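Local coordinates for protein MJ1225 (Methanocaldococcus jannaschii, PDB 3KH5), which is of unknown function but has four CBS domains, binds AMP and ADP, and is a putative archaeal homologue of the gamma subunit of AMP-activated protein kinase, at residues Leu27-Met30 with Asn31-Tyr35; Ser65-Asn68 with Leu69-Lys73; Thr235-Glu238 with Gly239-Leu242. One frame throughout, in Å; residues are numbered along the deposited sequence.

Interaction 1 of 3, residues Leu27-Met30 with Asn31-Tyr35; sequences LMTM and NENKY. With ADP (adenosine-5'-diphosphate), chain B.
T29 and N33, one helical turn apart near the C-terminal end of helix 23-33, meet through a carbonyl oxygen that is gripped twice. The side chain of N33 runs alongside that of T29 and turns its amide back on the turn it came from. Its CB lies 3.4 Å from T29 O, and CG stays close to the same oxygen. The tip atom ND2 donates a hydrogen bond of 2.8 Å to T29 O. That nitrogen also touches T29 CG2 at 3.4 Å. CG of N33 stands anti to its own carbonyl carbon (chi1 -63°), which sends the amide back along the helix. T29 O also accepts the regular helical bond from N33 N, 3.0 Å long, and the two donors arrive from opposite faces of the carbonyl plane. OG1 of T29 is engaged by K25 O, one turn earlier. Beside this pair, the N31 N to L27 O and E32 N to M28 O bonds continue the regular helical pattern, and M28 and E32 lie side by side at the surface.

K34 then leaves the helix with positive phi, and the turn that follows brings Y35 O to 3.4 Å from the CA of M30 in a CA-H...O contact. Y35 carries the turn into an ADP pocket of this CBS-domain protein. One face of its phenol ring lies over the adenine, with CD1 3.4 Å from C4 of ADP, and CE1 reaches the ribose O4' at 3.2 Å; the backbone oxygen of N33 approaches the opposite face. By accepting from both the backbone N-H and the side-chain amide of N33, T29 O ties the last helical turn together, and the base beyond it is held by Y35 chiefly through aromatic surface.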
loop_
_atom_site.group_PDB
_atom_site.type_symbol
_atom_site.label_atom_id
_atom_site.label_comp_id
_atom_site.label_asym_id
_atom_site.label_seq_id
_atom_site.Cartn_x
_atom_site.Cartn_y
_atom_site.Cartn_z
ATOM N N LEU A 27 -10.331 -3.445 -9.278
ATOM C CA LEU A 27 -9.788 -2.089 -9.361
ATOM C C LEU A 27 -10.827 -1.011 -9.071
ATOM O O LEU A 27 -10.548 -0.049 -8.351
ATOM C CB LEU A 27 -9.204 -1.832 -10.748
ATOM C CG LEU A 27 -7.786 -2.302 -11.055
ATOM C CD1 LEU A 27 -7.507 -2.176 -12.545
ATOM C CD2 LEU A 27 -6.772 -1.489 -10.253
ATOM N N MET A 28 -12.013 -1.167 -9.658
ATOM C CA MET A 28 -13.113 -0.223 -9.455
ATOM C C MET A 28 -13.516 -0.238 -7.990
ATOM O O MET A 28 -13.747 0.812 -7.390
ATOM C CB MET A 28 -14.310 -0.598 -10.327
ATOM C CG MET A 28 -14.112 -0.380 -11.821
ATOM S SD MET A 28 -15.258 -1.341 -12.838
ATOM C CE MET A 28 -16.855 -0.750 -12.262
ATOM N N THR A 29 -13.580 -1.441 -7.422
ATOM C CA THR A 29 -13.859 -1.614 -6.004
ATOM C C THR A 29 -12.829 -0.833 -5.170
ATOM O O THR A 29 -13.208 -0.066 -4.269
ATOM C CB THR A 29 -13.913 -3.117 -5.630
ATOM O OG1 THR A 29 -14.808 -3.799 -6.522
ATOM C CG2 THR A 29 -14.399 -3.310 -4.204
ATOM N N MET A 30 -11.545 -0.994 -5.498
ATOM C CA MET A 30 -10.452 -0.277 -4.827
ATOM C C MET A 30 -10.616 1.227 -4.904
ATOM O O MET A 30 -10.619 1.916 -3.880
ATOM C CB MET A 30 -9.102 -0.627 -5.449
ATOM C CG MET A 30 -8.538 -1.956 -5.027
ATOM S SD MET A 30 -6.851 -2.140 -5.625
ATOM C CE MET A 30 -5.944 -1.510 -4.219
ATOM N N ASN A 31 -10.730 1.726 -6.133
ATOM C CA ASN A 31 -10.821 3.155 -6.389
ATOM C C ASN A 31 -12.056 3.784 -5.782
ATOM O O ASN A 31 -11.999 4.906 -5.280
ATOM C CB ASN A 31 -10.778 3.448 -7.892
ATOM C CG ASN A 31 -9.371 3.667 -8.396
ATOM O OD1 ASN A 31 -8.409 3.190 -7.798
ATOM N ND2 ASN A 31 -9.242 4.400 -9.498
ATOM N N GLU A 32 -13.169 3.057 -5.830
ATOM C CA GLU A 32 -14.447 3.577 -5.353
ATOM C C GLU A 32 -14.480 3.693 -3.840
ATOM O O GLU A 32 -14.692 4.779 -3.299
ATOM C CB GLU A 32 -15.611 2.709 -5.836
ATOM C CG GLU A 32 -16.083 3.040 -7.244
ATOM C CD GLU A 32 -17.014 1.988 -7.827
ATOM O OE1 GLU A 32 -17.692 1.276 -7.052
ATOM O OE2 GLU A 32 -17.072 1.877 -9.071
ATOM N N ASN A 33 -14.256 2.568 -3.168
ATOM C CA ASN A 33 -14.337 2.490 -1.715
ATOM C C ASN A 33 -13.160 3.136 -0.986
ATOM O O ASN A 33 -13.185 3.251 0.244
ATOM C CB ASN A 33 -14.472 1.030 -1.283
ATOM C CG ASN A 33 -15.742 0.391 -1.797
ATOM O OD1 ASN A 33 -16.834 0.661 -1.296
ATOM N ND2 ASN A 33 -15.608 -0.467 -2.800
ATOM N N LYS A 34 -12.141 3.544 -1.743
ATOM C CA LYS A 34 -10.906 4.141 -1.204
ATOM C C LYS A 34 -10.055 3.144 -0.410
ATOM O O LYS A 34 -9.006 3.504 0.135
ATOM C CB LYS A 34 -11.208 5.388 -0.361
ATOM C CG LYS A 34 -10.269 6.563 -0.662
ATOM C CD LYS A 34 -10.084 7.433 0.587
ATOM C CE LYS A 34 -9.233 8.662 0.283
ATOM N NZ LYS A 34 -7.848 8.319 -0.168
ATOM N N TYR A 35 -10.513 1.893 -0.354
ATOM C CA TYR A 35 -9.757 0.816 0.281
ATOM C C TYR A 35 -8.802 0.163 -0.688
ATOM O O TYR A 35 -9.205 -0.419 -1.700
ATOM C CB TYR A 35 -10.681 -0.218 0.924
ATOM C CG TYR A 35 -11.536 0.405 1.991
ATOM C CD1 TYR A 35 -10.962 1.199 2.987
ATOM C CD2 TYR A 35 -12.917 0.236 1.996
ATOM C CE1 TYR A 35 -11.739 1.797 3.968
ATOM C CE2 TYR A 35 -13.707 0.830 2.978
ATOM C CZ TYR A 35 -13.111 1.609 3.959
ATOM O OH TYR A 35 -13.884 2.198 4.932
HETATM P PB ADP B . -4.566 -0.091 3.293
HETATM O O1B ADP B . -5.833 0.357 2.670
HETATM O O2B ADP B . -3.318 0.850 2.855
HETATM O O3B ADP B . -4.126 -1.559 2.831
HETATM P PA ADP B . -4.383 1.309 5.676
HETATM O O1A ADP B . -4.544 2.573 4.890
HETATM O O2A ADP B . -4.747 1.291 7.277
HETATM O O3A ADP B . -4.614 -0.115 4.901
HETATM O "O5'" ADP B . -6.028 1.185 5.626
HETATM C "C5'" ADP B . -6.968 2.287 5.413
HETATM C "C4'" ADP B . -8.063 2.366 6.521
HETATM O "O4'" ADP B . -9.344 1.769 6.141
HETATM C "C3'" ADP B . -7.560 1.617 7.757
HETATM O "O3'" ADP B . -7.761 2.416 8.941
HETATM C "C2'" ADP B . -8.371 0.326 7.822
HETATM O "O2'" ADP B . -8.909 0.227 9.143
HETATM C "C1'" ADP B . -9.517 0.475 6.803
HETATM N N9 ADP B . -9.617 -0.585 5.720
HETATM C C8 ADP B . -8.620 -1.040 4.954
HETATM N N7 ADP B . -9.087 -1.958 4.104
HETATM C C5 ADP B . -10.393 -2.091 4.319
HETATM C C6 ADP B . -11.397 -2.879 3.753
HETATM N N6 ADP B . -11.118 -3.732 2.769
HETATM N N1 ADP B . -12.656 -2.766 4.218
HETATM C C2 ADP B . -12.946 -1.922 5.202
HETATM N N3 ADP B . -12.012 -1.158 5.759
HETATM C C4 ADP B . -10.731 -1.220 5.346
#

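Interaction 2 of 3, residues Ser65-Asn68 with Leu69-Lys73; sequences SKYN and LIREK. With AMP (adenosine monophosphate), chain F.
Y67 and R71 meet because both side chains set out with CG anti to the backbone N (chi1 175° for the tyrosine), and a bend of the arginine at chi3 (-99°) then carries its guanidinium past the phenol. The motif is a short helix, 68-73, that follows helix 54-63 in this CBS-domain protein and contains a wider pi-type turn at 69-73. R71 slants across the tyrosine side chain, its CB 3.6 Å from Y67 CE2. Farther out, Y67 OH lies over one face of the guanidinium, while CZ of R71 sits at the ring edge; the two planes stand 79° apart, so the groups do not stack flat, and the angle from NE to Y67 OH is too poor for a hydrogen bond. On the other flank, I70 CD1 touches Y67 CD1 at 4.0 Å, the isoleucine crossing the tyrosine at about a right angle. Replacing Y67 with an alanine would probably leave the arm of R71 and the CD1 methyl of I70 without the ring they touch, and set the guanidinium free to swing.

Behind these side chains, Y67 O accepts a nearly straight bond from R71 N in the carbonyl plane and a weak one from I70 N. E72 N donates to N68 O from above the carbonyl plane. The opposite side of the turn lines an AMP site, which E88 completes with a hydrogen bond. There CD1 of L69 touches the base, and N68 CB lies 3.4 Å from N3 of AMP. CB of E72 comes within 3.1 Å of the ribose O4'.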
loop_
_atom_site.group_PDB
_atom_site.type_symbol
_atom_site.label_atom_id
_atom_site.label_comp_id
_atom_site.label_asym_id
_atom_site.label_seq_id
_atom_site.Cartn_x
_atom_site.Cartn_y
_atom_site.Cartn_z
ATOM N N SER A 65 6.338 -10.194 -11.699
ATOM C CA SER A 65 6.053 -11.412 -12.452
ATOM C C SER A 65 4.609 -11.491 -12.948
ATOM O O SER A 65 4.343 -12.145 -13.956
ATOM C CB SER A 65 6.405 -12.652 -11.619
ATOM O OG SER A 65 6.230 -13.850 -12.359
ATOM N N LYS A 66 3.687 -10.824 -12.256
ATOM C CA LYS A 66 2.271 -10.854 -12.642
ATOM C C LYS A 66 2.007 -10.115 -13.954
ATOM O O LYS A 66 0.954 -10.294 -14.576
ATOM C CB LYS A 66 1.385 -10.315 -11.515
ATOM C CG LYS A 66 1.388 -11.213 -10.290
ATOM C CD LYS A 66 0.906 -10.491 -9.051
ATOM C CE LYS A 66 1.214 -11.333 -7.823
ATOM N NZ LYS A 66 0.480 -10.887 -6.610
ATOM N N TYR A 67 2.973 -9.301 -14.372
ATOM C CA TYR A 67 2.902 -8.602 -15.652
ATOM C C TYR A 67 2.810 -9.540 -16.856
ATOM O O TYR A 67 2.305 -9.152 -17.915
ATOM C CB TYR A 67 4.094 -7.665 -15.823
ATOM C CG TYR A 67 4.146 -7.004 -17.179
ATOM C CD1 TYR A 67 3.188 -6.061 -17.551
ATOM C CD2 TYR A 67 5.147 -7.327 -18.097
ATOM C CE1 TYR A 67 3.224 -5.449 -18.794
ATOM C CE2 TYR A 67 5.194 -6.718 -19.347
ATOM C CZ TYR A 67 4.227 -5.782 -19.689
ATOM O OH TYR A 67 4.262 -5.174 -20.924
ATOM N N ASN A 68 3.293 -10.767 -16.696
ATOM C CA ASN A 68 3.269 -11.712 -17.804
ATOM C C ASN A 68 1.870 -12.223 -18.169
ATOM O O ASN A 68 1.696 -12.874 -19.204
ATOM C CB ASN A 68 4.279 -12.846 -17.594
ATOM C CG ASN A 68 5.597 -12.598 -18.331
ATOM O OD1 ASN A 68 6.040 -11.456 -18.489
ATOM N ND2 ASN A 68 6.223 -13.675 -18.789
ATOM N N LEU A 69 0.877 -11.901 -17.337
ATOM C CA LEU A 69 -0.522 -12.107 -17.720
ATOM C C LEU A 69 -0.904 -11.189 -18.888
ATOM O O LEU A 69 -1.574 -11.623 -19.827
ATOM C CB LEU A 69 -1.475 -11.915 -16.530
ATOM C CG LEU A 69 -2.941 -12.345 -16.742
ATOM C CD1 LEU A 69 -3.047 -13.841 -17.062
ATOM C CD2 LEU A 69 -3.795 -12.008 -15.513
ATOM N N ILE A 70 -0.472 -9.928 -18.822
ATOM C CA ILE A 70 -0.643 -8.979 -19.921
ATOM C C ILE A 70 0.227 -9.387 -21.117
ATOM O O ILE A 70 -0.301 -9.709 -22.188
ATOM C CB ILE A 70 -0.306 -7.516 -19.495
ATOM C CG1 ILE A 70 -1.285 -7.014 -18.425
ATOM C CG2 ILE A 70 -0.326 -6.566 -20.711
ATOM C CD1 ILE A 70 -0.812 -5.763 -17.681
ATOM N N ARG A 71 1.551 -9.400 -20.924
ATOM C CA ARG A 71 2.512 -9.500 -22.043
ATOM C C ARG A 71 2.449 -10.812 -22.837
ATOM O O ARG A 71 2.615 -10.806 -24.060
ATOM C CB ARG A 71 3.962 -9.185 -21.605
ATOM C CG ARG A 71 4.964 -9.072 -22.789
ATOM C CD ARG A 71 6.304 -8.396 -22.433
ATOM N NE ARG A 71 6.355 -6.983 -22.828
ATOM C CZ ARG A 71 7.318 -6.126 -22.479
ATOM N NH1 ARG A 71 8.333 -6.520 -21.717
ATOM N NH2 ARG A 71 7.265 -4.863 -22.889
ATOM N N GLU A 72 2.202 -11.924 -22.148
ATOM C CA GLU A 72 2.240 -13.242 -22.785
ATOM C C GLU A 72 0.878 -13.802 -23.158
ATOM O O GLU A 72 0.625 -14.100 -24.330
ATOM C CB GLU A 72 2.948 -14.247 -21.881
ATOM C CG GLU A 72 4.442 -14.096 -21.824
ATOM C CD GLU A 72 5.102 -14.414 -23.146
ATOM O OE1 GLU A 72 4.870 -15.517 -23.691
ATOM O OE2 GLU A 72 5.864 -13.556 -23.638
ATOM N N LYS A 73 0.014 -13.973 -22.164
ATOM C CA LYS A 73 -1.286 -14.576 -22.408
ATOM C C LYS A 73 -2.132 -13.697 -23.310
ATOM O O LYS A 73 -2.749 -14.178 -24.261
ATOM C CB LYS A 73 -2.021 -14.842 -21.097
ATOM C CG LYS A 73 -3.307 -15.615 -21.295
ATOM C CD LYS A 73 -3.816 -16.191 -19.998
ATOM C CE LYS A 73 -5.084 -17.013 -20.268
ATOM N NZ LYS A 73 -5.454 -17.789 -19.038
HETATM P P AMP F . -1.233 -20.095 -20.633
HETATM O O1P AMP F . -0.869 -21.398 -20.030
HETATM O O2P AMP F . -2.257 -19.248 -19.702
HETATM O O3P AMP F . -1.997 -20.284 -22.043
HETATM O "O5'" AMP F . 0.033 -19.162 -20.951
HETATM C "C5'" AMP F . -0.138 -17.752 -21.049
HETATM C "C4'" AMP F . 1.207 -16.996 -20.958
HETATM O "O4'" AMP F . 1.073 -15.896 -20.005
HETATM C "C3'" AMP F . 2.406 -17.823 -20.472
HETATM O "O3'" AMP F . 3.626 -17.286 -21.009
HETATM C "C2'" AMP F . 2.348 -17.652 -18.955
HETATM O "O2'" AMP F . 3.669 -17.698 -18.401
HETATM C "C1'" AMP F . 1.766 -16.247 -18.769
HETATM N N9 AMP F . 0.781 -16.174 -17.657
HETATM C C8 AMP F . -0.430 -16.734 -17.629
HETATM N N7 AMP F . -1.025 -16.444 -16.472
HETATM C C5 AMP F . -0.192 -15.690 -15.764
HETATM C C6 AMP F . -0.260 -15.094 -14.510
HETATM N N6 AMP F . -1.344 -15.237 -13.754
HETATM N N1 AMP F . 0.788 -14.373 -14.072
HETATM C C2 AMP F . 1.876 -14.225 -14.820
HETATM N N3 AMP F . 1.970 -14.782 -16.021
HETATM C C4 AMP F . 0.957 -15.515 -16.517
#

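Interaction 3 of 3, residues Thr235-Glu238 with Gly239-Leu242; sequences TAKE and GDKL
The carboxylate of D240 folds back on K237, and this is the close part of the contact. OD2 accepts a hydrogen bond of 2.7 Å from K237 N, approached from well above the carboxylate plane, 54° out of it. The same oxygen lies 3.7 Å from A236 CB, and OD1 rests against K237 CG at 3.4 Å. With its CG anti to the carbonyl carbon (chi1 -69°), the aspartate swings over the turn instead of out along the chain. D240 N in turn donates to K237 O over 3.1 Å, so the main chain and side chain of one residue clasp K237 at two points.

The backbone bond closes a type II beta turn from K237 to D240, lying in the fourth CBS repeat just before helix 242-252, whose N-cap position is taken by K241. G239 takes the third place of the turn with positive phi (101°), where a CB would collide with the preceding carbonyl oxygen, E238 O; its N-H is taken by D151.

The outer side is looser. E238 projects from the exposed bend, and its carboxylate forms a salt bridge with K267. The ammonium of K237 likewise turns from the turn toward E262, leaving NZ 6.4 Å from D240 OD1, whereas A236 and D240 rest against I245 of the helix that follows.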
loop_
_atom_site.group_PDB
_atom_site.type_symbol
_atom_site.label_atom_id
_atom_site.label_comp_id
_atom_site.label_asym_id
_atom_site.label_seq_id
_atom_site.Cartn_x
_atom_site.Cartn_y
_atom_site.Cartn_z
ATOM N N THR A 235 6.502 16.097 5.283
ATOM C CA THR A 235 7.806 15.561 5.667
ATOM C C THR A 235 7.989 15.567 7.181
ATOM O O THR A 235 7.255 16.253 7.896
ATOM C CB THR A 235 8.953 16.389 5.036
ATOM O OG1 THR A 235 8.911 17.732 5.535
ATOM C CG2 THR A 235 8.835 16.414 3.523
ATOM N N ALA A 236 8.956 14.795 7.667
ATOM C CA ALA A 236 9.398 14.898 9.052
ATOM C C ALA A 236 10.833 15.419 9.062
ATOM O O ALA A 236 11.453 15.548 8.003
ATOM C CB ALA A 236 9.302 13.546 9.749
ATOM N N LYS A 237 11.353 15.750 10.237
ATOM C CA LYS A 237 12.763 16.108 10.366
ATOM C C LYS A 237 13.297 15.576 11.684
ATOM O O LYS A 237 12.535 15.384 12.633
ATOM C CB LYS A 237 12.995 17.628 10.223
ATOM C CG LYS A 237 12.219 18.513 11.205
ATOM C CD LYS A 237 12.739 19.959 11.252
ATOM C CE LYS A 237 12.105 20.859 10.189
ATOM N NZ LYS A 237 12.931 20.934 8.928
ATOM N N GLU A 238 14.602 15.318 11.732
ATOM C CA GLU A 238 15.245 14.853 12.955
ATOM C C GLU A 238 14.911 15.803 14.095
ATOM O O GLU A 238 14.908 17.030 13.914
ATOM C CB GLU A 238 16.759 14.725 12.768
ATOM C CG GLU A 238 17.170 13.464 12.014
ATOM C CD GLU A 238 18.671 13.329 11.842
ATOM O OE1 GLU A 238 19.275 14.177 11.149
ATOM O OE2 GLU A 238 19.246 12.364 12.388
ATOM N N GLY A 239 14.598 15.235 15.255
ATOM C CA GLY A 239 14.184 16.037 16.396
ATOM C C GLY A 239 12.684 16.057 16.644
ATOM O O GLY A 239 12.252 16.366 17.756
ATOM N N ASP A 240 11.885 15.739 15.620
ATOM C CA ASP A 240 10.418 15.719 15.753
ATOM C C ASP A 240 9.972 14.660 16.747
ATOM O O ASP A 240 10.600 13.608 16.868
ATOM C CB ASP A 240 9.735 15.426 14.414
ATOM C CG ASP A 240 9.877 16.556 13.415
ATOM O OD1 ASP A 240 10.269 17.675 13.806
ATOM O OD2 ASP A 240 9.582 16.320 12.224
ATOM N N LYS A 241 8.867 14.932 17.440
ATOM C CA LYS A 241 8.324 13.985 18.408
ATOM C C LYS A 241 7.606 12.849 17.697
ATOM O O LYS A 241 6.896 13.075 16.713
ATOM C CB LYS A 241 7.382 14.684 19.399
ATOM C CG LYS A 241 8.033 15.769 20.269
ATOM C CD LYS A 241 9.363 15.317 20.883
ATOM C CE LYS A 241 9.793 16.183 22.081
ATOM N NZ LYS A 241 9.534 17.704 21.795
ATOM N N LEU A 242 7.801 11.630 18.199
ATOM C CA LEU A 242 7.189 10.446 17.604
ATOM C C LEU A 242 5.675 10.560 17.628
ATOM O O LEU A 242 5.008 10.194 16.658
ATOM C CB LEU A 242 7.629 9.165 18.321
ATOM C CG LEU A 242 7.010 7.860 17.795
ATOM C CD1 LEU A 242 7.423 7.584 16.347
ATOM C CD2 LEU A 242 7.373 6.686 18.686
#

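Overall arrangement
From the N terminus, the three contacts come in series, each within one continuous stretch, so none nests in or crosses another. Interaction 1 lies within the first CBS range, at the end of helix 23-33, and leads into strand 37-41 beside an ADP. Interaction 2 follows helix 54-63 and turns the chain into helix 68-73 at a peripheral AMP; its centre lies about 23 Å from that of interaction 1, with nearest atoms about 9 Å apart. Interaction 3, in the fourth repeat, turns the chain into helix 242-252, and D240 ties it by a backbone bond to I150. It lies across the chain's centre from interactions 1 and 2, about 32 Å and about 42 Å away, centre to centre.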